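PDB 3EUT: putative uncharacterized protein from Neurospora crassa, which is a type III pentaketide synthase of the chalcone and stilbene synthase family, probably building polyketide chains by acyl transfer. Local coordinates for residues 10-15 and 50-55; 59-64 and 177-182; 193-198 and 249-254. All blocks are in the same frame, centred on the assembly; numbering follows the deposited sequence.

Contact 1: residues 10-15 and 50-55. With DCR (icosanoic acid), chain E.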
loop_
_atom_site.group_PDB
_atom_site.type_symbol
_atom_site.label_atom_id
_atom_site.label_comp_id
_atom_site.label_asym_id
_atom_site.label_seq_id
_atom_site.Cartn_x
_atom_site.Cartn_y
_atom_site.Cartn_z
ATOM N N VAL A 10 7.895 -12.133 -16.609
ATOM C CA VAL A 10 9.020 -11.368 -16.072
ATOM C C VAL A 10 9.529 -10.450 -17.170
ATOM O O VAL A 10 9.697 -10.884 -18.319
ATOM C CB VAL A 10 10.204 -12.289 -15.614
ATOM C CG1 VAL A 10 11.348 -11.465 -15.047
ATOM C CG2 VAL A 10 9.756 -13.315 -14.565
ATOM N N GLN A 11 9.762 -9.186 -16.822
ATOM C CA GLN A 11 10.367 -8.257 -17.756
ATOM C C GLN A 11 11.484 -7.465 -17.099
ATOM O O GLN A 11 11.235 -6.609 -16.236
ATOM C CB GLN A 11 9.328 -7.320 -18.386
ATOM C CG GLN A 11 9.885 -6.487 -19.553
ATOM C CD GLN A 11 10.252 -7.323 -20.777
ATOM O OE1 GLN A 11 9.669 -8.373 -21.041
ATOM N NE2 GLN A 11 11.216 -6.845 -21.534
ATOM N N TYR A 12 12.709 -7.780 -17.502
ATOM C CA TYR A 12 13.883 -6.993 -17.121
ATOM C C TYR A 12 14.072 -5.860 -18.150
ATOM O O TYR A 12 13.636 -5.994 -19.290
ATOM C CB TYR A 12 15.127 -7.892 -17.093
ATOM C CG TYR A 12 15.257 -8.774 -15.862
ATOM C CD1 TYR A 12 15.689 -8.244 -14.650
ATOM C CD2 TYR A 12 14.952 -10.131 -15.918
ATOM C CE1 TYR A 12 15.832 -9.057 -13.508
ATOM C CE2 TYR A 12 15.074 -10.957 -14.784
ATOM C CZ TYR A 12 15.523 -10.407 -13.586
ATOM O OH TYR A 12 15.656 -11.191 -12.472
ATOM N N PRO A 13 14.683 -4.732 -17.750
ATOM C CA PRO A 13 14.937 -3.642 -18.712
ATOM C C PRO A 13 16.120 -3.899 -19.694
ATOM O O PRO A 13 16.816 -4.885 -19.563
ATOM C CB PRO A 13 15.208 -2.437 -17.790
ATOM C CG PRO A 13 15.794 -3.027 -16.576
ATOM C CD PRO A 13 15.089 -4.354 -16.384
ATOM N N PRO A 14 16.336 -3.016 -20.680
ATOM C CA PRO A 14 17.317 -3.311 -21.749
ATOM C C PRO A 14 18.790 -3.395 -21.328
ATOM O O PRO A 14 19.585 -4.038 -22.016
ATOM C CB PRO A 14 17.149 -2.125 -22.721
ATOM C CG PRO A 14 15.834 -1.504 -22.365
ATOM C CD PRO A 14 15.685 -1.710 -20.887
ATOM N N TYR A 15 19.170 -2.747 -20.237
ATOM C CA TYR A 15 20.592 -2.644 -19.915
ATOM C C TYR A 15 21.067 -3.631 -18.869
ATOM O O TYR A 15 20.355 -3.953 -17.905
ATOM C CB TYR A 15 20.963 -1.210 -19.531
ATOM C CG TYR A 15 20.607 -0.212 -20.607
ATOM C CD1 TYR A 15 21.550 0.200 -21.544
ATOM C CD2 TYR A 15 19.315 0.314 -20.692
ATOM C CE1 TYR A 15 21.215 1.122 -22.543
ATOM C CE2 TYR A 15 18.970 1.228 -21.670
ATOM C CZ TYR A 15 19.924 1.633 -22.590
ATOM O OH TYR A 15 19.559 2.535 -23.563
ATOM N N GLN A 50 26.376 -9.120 -13.234
ATOM C CA GLN A 50 25.730 -8.031 -13.976
ATOM C C GLN A 50 24.395 -7.670 -13.345
ATOM O O GLN A 50 23.698 -8.537 -12.806
ATOM C CB GLN A 50 25.501 -8.421 -15.446
ATOM C CG GLN A 50 26.780 -8.731 -16.212
ATOM C CD GLN A 50 26.863 -8.019 -17.545
ATOM O OE1 GLN A 50 26.009 -8.200 -18.424
ATOM N NE2 GLN A 50 27.916 -7.221 -17.718
ATOM N N ARG A 51 24.040 -6.392 -13.415
ATOM C CA ARG A 51 22.757 -5.938 -12.897
ATOM C C ARG A 51 21.871 -5.313 -13.961
ATOM O O ARG A 51 22.349 -4.602 -14.857
ATOM C CB ARG A 51 22.961 -4.953 -11.744
ATOM C CG ARG A 51 23.363 -5.651 -10.474
ATOM C CD ARG A 51 23.331 -4.711 -9.302
ATOM N NE ARG A 51 24.539 -3.902 -9.237
ATOM C CZ ARG A 51 24.666 -2.804 -8.501
ATOM N NH1 ARG A 51 23.650 -2.376 -7.761
ATOM N NH2 ARG A 51 25.822 -2.141 -8.495
ATOM N N SER A 52 20.572 -5.564 -13.832
ATOM C CA SER A 52 19.563 -5.010 -14.732
ATOM C C SER A 52 19.251 -3.555 -14.405
ATOM O O SER A 52 19.003 -3.197 -13.244
ATOM C CB SER A 52 18.286 -5.844 -14.649
ATOM O OG SER A 52 18.478 -7.047 -15.364
ATOM N N SER A 53 19.260 -2.709 -15.426
ATOM C CA SER A 53 18.931 -1.304 -15.214
ATOM C C SER A 53 18.129 -0.754 -16.380
ATOM O O SER A 53 18.283 -1.191 -17.523
ATOM C CB SER A 53 20.216 -0.478 -15.033
ATOM O OG SER A 53 19.924 0.899 -14.930
ATOM N N ILE A 54 17.282 0.217 -16.076
ATOM C CA ILE A 54 16.552 0.967 -17.089
ATOM C C ILE A 54 17.484 1.848 -17.956
ATOM O O ILE A 54 17.061 2.352 -18.988
ATOM C CB ILE A 54 15.452 1.874 -16.462
ATOM C CG1 ILE A 54 16.085 2.882 -15.491
ATOM C CG2 ILE A 54 14.343 1.028 -15.788
ATOM C CD1 ILE A 54 15.137 3.907 -14.972
ATOM N N GLY A 55 18.725 2.043 -17.525
ATOM C CA GLY A 55 19.672 2.854 -18.289
ATOM C C GLY A 55 21.124 2.485 -18.089
ATOM O O GLY A 55 21.439 1.463 -17.473
HETATM O O1 DCR E . 15.447 -1.545 1.883
HETATM C C1 DCR E . 14.972 -1.958 0.791
HETATM O O2 DCR E . 13.848 -2.506 0.698
HETATM C C2 DCR E . 15.811 -1.800 -0.461
HETATM C C3 DCR E . 15.030 -1.233 -1.649
HETATM C C4 DCR E . 15.913 -0.896 -2.860
HETATM C C5 DCR E . 17.112 -0.017 -2.511
HETATM C C6 DCR E . 17.644 0.807 -3.684
HETATM C C7 DCR E . 19.085 1.255 -3.432
HETATM C C8 DCR E . 19.715 2.029 -4.589
HETATM C C9 DCR E . 20.680 1.130 -5.355
HETATM C C10 DCR E . 21.363 1.832 -6.521
HETATM C C11 DCR E . 21.859 0.798 -7.527
HETATM C C12 DCR E . 23.110 1.271 -8.252
HETATM C C13 DCR E . 22.802 1.660 -9.687
HETATM C C14 DCR E . 23.864 1.228 -10.694
HETATM C C15 DCR E . 23.400 1.600 -12.098
HETATM C C16 DCR E . 24.131 2.792 -12.718
HETATM C C17 DCR E . 23.188 3.933 -13.112
HETATM C C18 DCR E . 22.088 3.552 -14.097
HETATM C C19 DCR E . 21.418 4.811 -14.623
HETATM C C20 DCR E . 19.911 4.710 -14.616
HETATM O O HOH W 1 18.551 -6.315 -17.998
#
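Tyr15 and Ser53 form an antiparallel hydrogen-bonded pair. Ser53 N donates to Tyr15 O at 3.0 Å and is nearly straight, with 164° at the hydrogen. The return bond, Tyr15 N to Ser53 O, is longer at 3.3 Å and more bent (141°). A water ties this pair to two more groups. It donates to Tyr15 O and to Pro13 O, the latter at 2.7 Å, and accepts from Ser52 OG. Ser52 OG also bonds to His327 ND1, and the His327 ring stacks on Tyr12.

Ser52 OG also approaches the Tyr12 ring obliquely, 3.1 Å from CD1. The phenol end of Tyr12 leads away to Ser337. Pro13 packs on the other strand with its ring: CG reaches Ser53 O at 3.2 Å, and CB meets Ile54 CG2. The Tyr15 ring lies with one face over Gly55, whose C is 3.7 Å from CG and offset toward the rim. Ser53 O sits at the edge of the same ring, in its plane.

Ser53 OG is anti to its own backbone N (chi1 175°). There it bonds to Thr178 OG1 and lies 3.5 Å from C18 of the icosanoic acid. A side chain at Gly55 would crowd C20 of that lipid. Arg51 lays one guanidinium face against C14, while its NH1 and NH2 bond to the carbonyls of Phe201 and Ile198. These bonds hold the flat group along the chain of the ligand. The pairing belongs to a small two-stranded antiparallel sheet, 15-17 with 51-53, that follows core strand 4-11 of the thiolase-like fold. Its 51-53 strand borders the bound icosanoic acid, consistent with a wall of the acyl-binding tunnel.

Contact 2: residues 59-64 and 177-182. With DCR (icosanoic acid), chain E.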
loop_
_atom_site.group_PDB
_atom_site.type_symbol
_atom_site.label_atom_id
_atom_site.label_comp_id
_atom_site.label_asym_id
_atom_site.label_seq_id
_atom_site.Cartn_x
_atom_site.Cartn_y
_atom_site.Cartn_z
ATOM N N HIS A 59 22.952 8.073 -18.782
ATOM C CA HIS A 59 21.557 8.546 -18.656
ATOM C C HIS A 59 21.504 9.960 -18.066
ATOM O O HIS A 59 22.198 10.226 -17.094
ATOM C CB HIS A 59 20.695 7.587 -17.791
ATOM C CG HIS A 59 19.219 7.751 -18.011
ATOM N ND1 HIS A 59 18.508 8.829 -17.526
ATOM C CD2 HIS A 59 18.330 6.991 -18.691
ATOM C CE1 HIS A 59 17.246 8.727 -17.900
ATOM N NE2 HIS A 59 17.111 7.617 -18.604
ATOM N N PRO A 60 20.700 10.871 -18.662
ATOM C CA PRO A 60 20.628 12.266 -18.186
ATOM C C PRO A 60 20.164 12.452 -16.730
ATOM O O PRO A 60 20.651 13.351 -16.045
ATOM C CB PRO A 60 19.632 12.925 -19.148
ATOM C CG PRO A 60 19.620 12.038 -20.366
ATOM C CD PRO A 60 19.846 10.652 -19.851
ATOM N N LEU A 61 19.232 11.619 -16.267
ATOM C CA LEU A 61 18.737 11.713 -14.884
ATOM C C LEU A 61 19.850 11.698 -13.822
ATOM O O LEU A 61 19.829 12.501 -12.885
ATOM C CB LEU A 61 17.722 10.591 -14.597
ATOM C CG LEU A 61 16.960 10.666 -13.266
ATOM C CD1 LEU A 61 15.822 11.663 -13.344
ATOM C CD2 LEU A 61 16.433 9.289 -12.873
ATOM N N VAL A 62 20.817 10.793 -13.969
ATOM C CA VAL A 62 21.914 10.650 -13.004
ATOM C C VAL A 62 23.173 11.466 -13.381
ATOM O O VAL A 62 24.222 11.292 -12.777
ATOM C CB VAL A 62 22.307 9.157 -12.786
ATOM C CG1 VAL A 62 21.112 8.353 -12.246
ATOM C CG2 VAL A 62 22.835 8.530 -14.081
ATOM N N ASN A 63 23.055 12.352 -14.367
ATOM C CA ASN A 63 24.195 13.177 -14.784
ATOM C C ASN A 63 23.987 14.693 -14.626
ATOM O O ASN A 63 24.615 15.493 -15.340
ATOM C CB ASN A 63 24.614 12.825 -16.211
ATOM C CG ASN A 63 25.406 11.537 -16.276
ATOM O OD1 ASN A 63 24.903 10.513 -16.729
ATOM N ND2 ASN A 63 26.637 11.571 -15.796
ATOM N N LYS A 64 23.118 15.070 -13.682
ATOM C CA LYS A 64 22.912 16.473 -13.282
ATOM C C LYS A 64 24.004 16.855 -12.268
ATOM O O LYS A 64 24.675 15.970 -11.738
ATOM C CB LYS A 64 21.540 16.651 -12.626
ATOM C CG LYS A 64 20.405 15.803 -13.211
ATOM C CD LYS A 64 19.289 16.650 -13.780
ATOM C CE LYS A 64 18.066 15.800 -14.141
ATOM N NZ LYS A 64 17.451 15.174 -12.939
ATOM N N SER A 177 15.356 0.677 -8.767
ATOM C CA SER A 177 16.294 1.131 -7.753
ATOM C C SER A 177 17.548 1.801 -8.323
ATOM O O SER A 177 18.196 2.574 -7.623
ATOM C CB SER A 177 16.682 -0.021 -6.829
ATOM O OG SER A 177 16.978 -1.195 -7.554
ATOM N N THR A 178 17.896 1.523 -9.575
ATOM C CA THR A 178 19.215 1.958 -10.063
ATOM C C THR A 178 19.343 3.473 -10.229
ATOM O O THR A 178 20.460 3.997 -10.227
ATOM C CB THR A 178 19.669 1.252 -11.355
ATOM O OG1 THR A 178 18.750 1.531 -12.413
ATOM C CG2 THR A 178 19.820 -0.258 -11.130
ATOM N N THR A 179 18.203 4.153 -10.361
ATOM C CA THR A 179 18.135 5.613 -10.470
ATOM C C THR A 179 18.566 6.343 -9.203
ATOM O O THR A 179 18.824 7.549 -9.243
ATOM C CB THR A 179 16.705 6.100 -10.818
ATOM O OG1 THR A 179 15.739 5.437 -9.978
ATOM C CG2 THR A 179 16.386 5.809 -12.256
ATOM N N MET A 180 18.632 5.631 -8.080
ATOM C CA MET A 180 19.022 6.265 -6.819
ATOM C C MET A 180 20.522 6.192 -6.581
ATOM O O MET A 180 21.000 6.473 -5.482
ATOM C CB MET A 180 18.200 5.732 -5.633
ATOM C CG MET A 180 16.749 6.299 -5.604
ATOM S SD MET A 180 15.694 5.409 -4.427
ATOM C CE MET A 180 14.263 5.081 -5.461
ATOM N N VAL A 181 21.265 5.850 -7.630
ATOM C CA VAL A 181 22.715 5.736 -7.535
ATOM C C VAL A 181 23.385 7.026 -7.035
ATOM O O VAL A 181 24.261 6.962 -6.184
ATOM C CB VAL A 181 23.364 5.246 -8.867
ATOM C CG1 VAL A 181 23.112 6.220 -10.009
ATOM C CG2 VAL A 181 24.859 4.975 -8.686
ATOM N N ARG A 182 22.963 8.173 -7.551
ATOM C CA ARG A 182 23.578 9.457 -7.174
ATOM C C ARG A 182 23.267 9.840 -5.737
ATOM O O ARG A 182 24.076 10.486 -5.068
ATOM C CB ARG A 182 23.138 10.573 -8.126
ATOM C CG ARG A 182 23.758 10.519 -9.532
ATOM C CD ARG A 182 25.226 10.981 -9.551
ATOM N NE ARG A 182 25.381 12.328 -9.006
ATOM C CZ ARG A 182 25.270 13.447 -9.716
ATOM N NH1 ARG A 182 25.017 13.404 -11.019
ATOM N NH2 ARG A 182 25.405 14.621 -9.113
HETATM O O1 DCR E . 15.447 -1.545 1.883
HETATM C C1 DCR E . 14.972 -1.958 0.791
HETATM O O2 DCR E . 13.848 -2.506 0.698
HETATM C C2 DCR E . 15.811 -1.800 -0.461
HETATM C C3 DCR E . 15.030 -1.233 -1.649
HETATM C C4 DCR E . 15.913 -0.896 -2.860
HETATM C C5 DCR E . 17.112 -0.017 -2.511
HETATM C C6 DCR E . 17.644 0.807 -3.684
HETATM C C7 DCR E . 19.085 1.255 -3.432
HETATM C C8 DCR E . 19.715 2.029 -4.589
HETATM C C9 DCR E . 20.680 1.130 -5.355
HETATM C C10 DCR E . 21.363 1.832 -6.521
HETATM C C11 DCR E . 21.859 0.798 -7.527
HETATM C C12 DCR E . 23.110 1.271 -8.252
HETATM C C13 DCR E . 22.802 1.660 -9.687
HETATM C C14 DCR E . 23.864 1.228 -10.694
HETATM C C15 DCR E . 23.400 1.600 -12.098
HETATM C C16 DCR E . 24.131 2.792 -12.718
HETATM C C17 DCR E . 23.188 3.933 -13.112
HETATM C C18 DCR E . 22.088 3.552 -14.097
HETATM C C19 DCR E . 21.418 4.811 -14.623
HETATM C C20 DCR E . 19.911 4.710 -14.616
#
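Arg182 folds back on itself to reach Val62 and Lys64. Its CG stands anti to the carbonyl carbon (chi1 -73°), which sets Arg182 CG 3.8 Å from Val62 CB. The chain then bends twice, at chi2 (-75°) and chi3 (-56°), and these bends turn the guanidinium back onto the carbonyls of Val62 and Lys64. NH1 donates to both, Val62 O at 2.9 Å and Lys64 O at 2.7 Å. Both acceptors lie at the edge of the guanidinium, close to its plane. The carbonyls are met differently: NH1 is in the carbonyl plane of Lys64 but well above that of Val62. Arg182 NH2 adds a weak bond to Lys64 O at 3.0 Å. Tyr29 makes a cation-pi contact with the same group.

Val62 packs beside this grip. Its CG1 meets Val181 CG1 at 3.7 Å, and the two side chains cross at about a right angle. Leu61 CD2 touches Thr179 CG2 at 3.5 Å. Within 59-64, Leu61 N donates to His59 ND1 in the plane of the imidazole, which helps to fix the start of the turn. Val181 also faces the ligand: its CB is 3.7 Å from C13 of the icosanoic acid. Ser177 and Thr178 line the same lipid.

Helix 181-191 starts here, with Met180 at the N-cap position. The 59-64 loop is thus held to the first turn of a helix whose beginning borders the lipid. The buried arginine is gripped by neutral backbone carbonyls and a tyrosine ring, so its positive charge is probably stabilised by the carbonyl dipoles and the tyrosine ring.

Contact 3: residues 193-198 and 249-254. With DCR (icosanoic acid), chain E.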
loop_
_atom_site.group_PDB
_atom_site.type_symbol
_atom_site.label_atom_id
_atom_site.label_comp_id
_atom_site.label_asym_id
_atom_site.label_seq_id
_atom_site.Cartn_x
_atom_site.Cartn_y
_atom_site.Cartn_z
ATOM N N GLU A 193 30.104 6.941 5.448
ATOM C CA GLU A 193 29.658 5.639 5.958
ATOM C C GLU A 193 29.651 4.618 4.823
ATOM O O GLU A 193 29.416 4.969 3.658
ATOM C CB GLU A 193 28.271 5.731 6.619
ATOM C CG GLU A 193 27.220 6.456 5.779
ATOM C CD GLU A 193 25.774 6.190 6.222
ATOM O OE1 GLU A 193 25.505 5.212 6.963
ATOM O OE2 GLU A 193 24.893 6.969 5.801
ATOM N N THR A 194 29.912 3.357 5.153
ATOM C CA THR A 194 29.930 2.324 4.116
ATOM C C THR A 194 28.511 1.813 3.850
ATOM O O THR A 194 28.006 0.927 4.539
ATOM C CB THR A 194 30.979 1.193 4.378
ATOM O OG1 THR A 194 30.367 0.069 5.017
ATOM C CG2 THR A 194 32.134 1.703 5.222
ATOM N N ARG A 195 27.868 2.430 2.864
ATOM C CA ARG A 195 26.505 2.101 2.459
ATOM C C ARG A 195 26.546 1.133 1.271
ATOM O O ARG A 195 26.998 1.497 0.182
ATOM C CB ARG A 195 25.755 3.378 2.080
ATOM C CG ARG A 195 25.678 4.410 3.205
ATOM C CD ARG A 195 25.107 5.739 2.717
ATOM N NE ARG A 195 23.707 5.607 2.311
ATOM C CZ ARG A 195 22.672 5.614 3.152
ATOM N NH1 ARG A 195 22.866 5.758 4.461
ATOM N NH2 ARG A 195 21.437 5.483 2.680
ATOM N N ILE A 196 26.071 -0.093 1.486
ATOM C CA ILE A 196 26.233 -1.174 0.493
ATOM C C ILE A 196 25.042 -1.379 -0.465
ATOM O O ILE A 196 25.021 -2.325 -1.270
ATOM C CB ILE A 196 26.624 -2.511 1.170
ATOM C CG1 ILE A 196 25.409 -3.160 1.847
ATOM C CG2 ILE A 196 27.750 -2.291 2.178
ATOM C CD1 ILE A 196 25.574 -4.626 2.086
ATOM N N GLY A 197 24.065 -0.476 -0.384
ATOM C CA GLY A 197 22.930 -0.457 -1.305
ATOM C C GLY A 197 23.305 -0.373 -2.772
ATOM O O GLY A 197 22.802 -1.167 -3.577
ATOM N N ILE A 198 24.178 0.573 -3.144
ATOM C CA ILE A 198 24.570 0.716 -4.561
ATOM C C ILE A 198 25.118 -0.561 -5.158
ATOM O O ILE A 198 25.183 -0.681 -6.369
ATOM C CB ILE A 198 25.672 1.792 -4.855
ATOM C CG1 ILE A 198 26.727 1.853 -3.750
ATOM C CG2 ILE A 198 25.071 3.136 -5.192
ATOM C CD1 ILE A 198 27.999 2.600 -4.242
ATOM N N GLY A 249 14.836 10.900 -2.834
ATOM C CA GLY A 249 14.257 9.563 -3.018
ATOM C C GLY A 249 14.071 8.800 -1.714
ATOM O O GLY A 249 13.310 9.213 -0.841
ATOM N N TRP A 250 14.756 7.672 -1.586
ATOM C CA TRP A 250 14.726 6.919 -0.345
ATOM C C TRP A 250 16.136 6.499 -0.007
ATOM O O TRP A 250 16.907 6.124 -0.897
ATOM C CB TRP A 250 13.813 5.679 -0.427
ATOM C CG TRP A 250 12.345 5.973 -0.544
ATOM C CD1 TRP A 250 11.424 5.946 0.468
ATOM C CD2 TRP A 250 11.625 6.328 -1.735
ATOM N NE1 TRP A 250 10.178 6.265 -0.016
ATOM C CE2 TRP A 250 10.267 6.500 -1.364
ATOM C CE3 TRP A 250 11.993 6.523 -3.076
ATOM C CZ2 TRP A 250 9.273 6.868 -2.284
ATOM C CZ3 TRP A 250 11.007 6.887 -4.003
ATOM C CH2 TRP A 250 9.656 7.054 -3.599
ATOM N N LYS A 251 16.457 6.556 1.282
ATOM C CA LYS A 251 17.775 6.209 1.781
ATOM C C LYS A 251 17.745 4.832 2.432
ATOM O O LYS A 251 16.938 4.572 3.335
ATOM C CB LYS A 251 18.256 7.255 2.797
ATOM C CG LYS A 251 18.366 8.687 2.253
ATOM C CD LYS A 251 19.539 8.819 1.306
ATOM C CE LYS A 251 19.927 10.263 1.109
ATOM N NZ LYS A 251 20.879 10.403 -0.023
ATOM N N VAL A 252 18.647 3.976 1.959
ATOM C CA VAL A 252 18.833 2.615 2.456
ATOM C C VAL A 252 19.360 2.570 3.887
ATOM O O VAL A 252 20.298 3.297 4.241
ATOM C CB VAL A 252 19.777 1.822 1.514
ATOM C CG1 VAL A 252 20.070 0.413 2.053
ATOM C CG2 VAL A 252 19.167 1.750 0.122
ATOM N N VAL A 253 18.715 1.740 4.709
ATOM C CA VAL A 253 19.246 1.337 6.007
ATOM C C VAL A 253 19.475 -0.173 5.912
ATOM O O VAL A 253 18.564 -0.909 5.564
ATOM C CB VAL A 253 18.272 1.667 7.164
ATOM C CG1 VAL A 253 18.821 1.163 8.518
ATOM C CG2 VAL A 253 17.970 3.169 7.211
ATOM N N LEU A 254 20.697 -0.627 6.190
ATOM C CA LEU A 254 21.043 -2.044 6.032
ATOM C C LEU A 254 22.259 -2.356 6.863
ATOM O O LEU A 254 23.387 -2.040 6.476
ATOM C CB LEU A 254 21.250 -2.401 4.554
ATOM C CG LEU A 254 21.742 -3.747 4.004
ATOM C CD1 LEU A 254 21.175 -4.967 4.730
ATOM C CD2 LEU A 254 21.350 -3.788 2.533
HETATM O O1 DCR E . 15.447 -1.545 1.883
HETATM C C1 DCR E . 14.972 -1.958 0.791
HETATM O O2 DCR E . 13.848 -2.506 0.698
HETATM C C2 DCR E . 15.811 -1.800 -0.461
HETATM C C3 DCR E . 15.030 -1.233 -1.649
HETATM C C4 DCR E . 15.913 -0.896 -2.860
HETATM C C5 DCR E . 17.112 -0.017 -2.511
HETATM C C6 DCR E . 17.644 0.807 -3.684
HETATM C C7 DCR E . 19.085 1.255 -3.432
HETATM C C8 DCR E . 19.715 2.029 -4.589
HETATM C C9 DCR E . 20.680 1.130 -5.355
HETATM C C10 DCR E . 21.363 1.832 -6.521
HETATM C C11 DCR E . 21.859 0.798 -7.527
HETATM C C12 DCR E . 23.110 1.271 -8.252
HETATM C C13 DCR E . 22.802 1.660 -9.687
HETATM C C14 DCR E . 23.864 1.228 -10.694
HETATM C C15 DCR E . 23.400 1.600 -12.098
HETATM C C16 DCR E . 24.131 2.792 -12.718
HETATM C C17 DCR E . 23.188 3.933 -13.112
HETATM C C18 DCR E . 22.088 3.552 -14.097
HETATM C C19 DCR E . 21.418 4.811 -14.623
HETATM C C20 DCR E . 19.911 4.710 -14.616
HETATM O O HOH W 2 24.851 -0.416 4.378
HETATM O O HOH W 3 20.435 5.410 6.192
#
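The guanidinium of Arg195 brings its edge to strand 249-254. The carbonyl carbon of Lys251 and water 3 both lie at that edge, close to the plane. Val252 O approaches obliquely, 2.9 Å from NH2. Lys251 CB is also oblique to the group, 3.6 Å from NH2. The carboxylate of Glu193, in the same segment, makes a salt bridge with NH1 through OE2 at 2.7 Å. The arginine meets OE2 from above the carboxylate plane (48° out of it). Arg195 NE makes a second salt bridge, to Glu184 OE1.

Water 3 accepts from Arg195 NH1 and donates to Val252 O, 2.9 Å from the water. A second water accepts from Ile196 N at 3.2 Å and donates to Leu254 O at 3.0 Å. These two waters join the loop to the strand. A leucine in place of Arg195 would probably leave Glu193 and Glu184 without their positive mate and water 3 without that donor.

Apolar packing is lighter. Ile196 CG1 and Leu254 CD2 meet at 4.2 Å, and their side chains cross at about a right angle. CG1 of Ile196 sits between the backbone N and the carbonyl carbon (chi1 76°), which brings it to the leucine. Gly197 lies opposite Val252, where a side chain would be tight against CG2. That methyl is 3.6 Å from C7 of the icosanoic acid.

Lys251 extends to Ser183 and Ser187, so helix 181-191 supports both long side chains. Strand 249-254 pairs with 241-246, and Trp250 bonds to Ser114 of the second subunit. The 193-198 loop runs between helix 34-42 and helix 181-191, with the hairpin strand beside it along the lipid.

In the fold
The three contacts follow one another in series along the chain. None nests in or crosses another. Contact 1 closes a loop of two helices, joining the exit of strand 4-11 to strand 51-53. Contact 2 opens soon afterwards and spans far more chain. It brings the loop before helix 70-96 to the start of helix 181-191. Contact 3 starts just beyond that helix and closes a helix-free excursion of strands and loops, bringing segment 193-198 to the hairpin strand 249-254. It thereby links the N-terminal and C-terminal family regions. Contacts 1 and 2 also meet through Ile54 and Thr179, contacts 2 and 3 through Met180 and Trp250. All three border the same icosanoic acid, which runs between them.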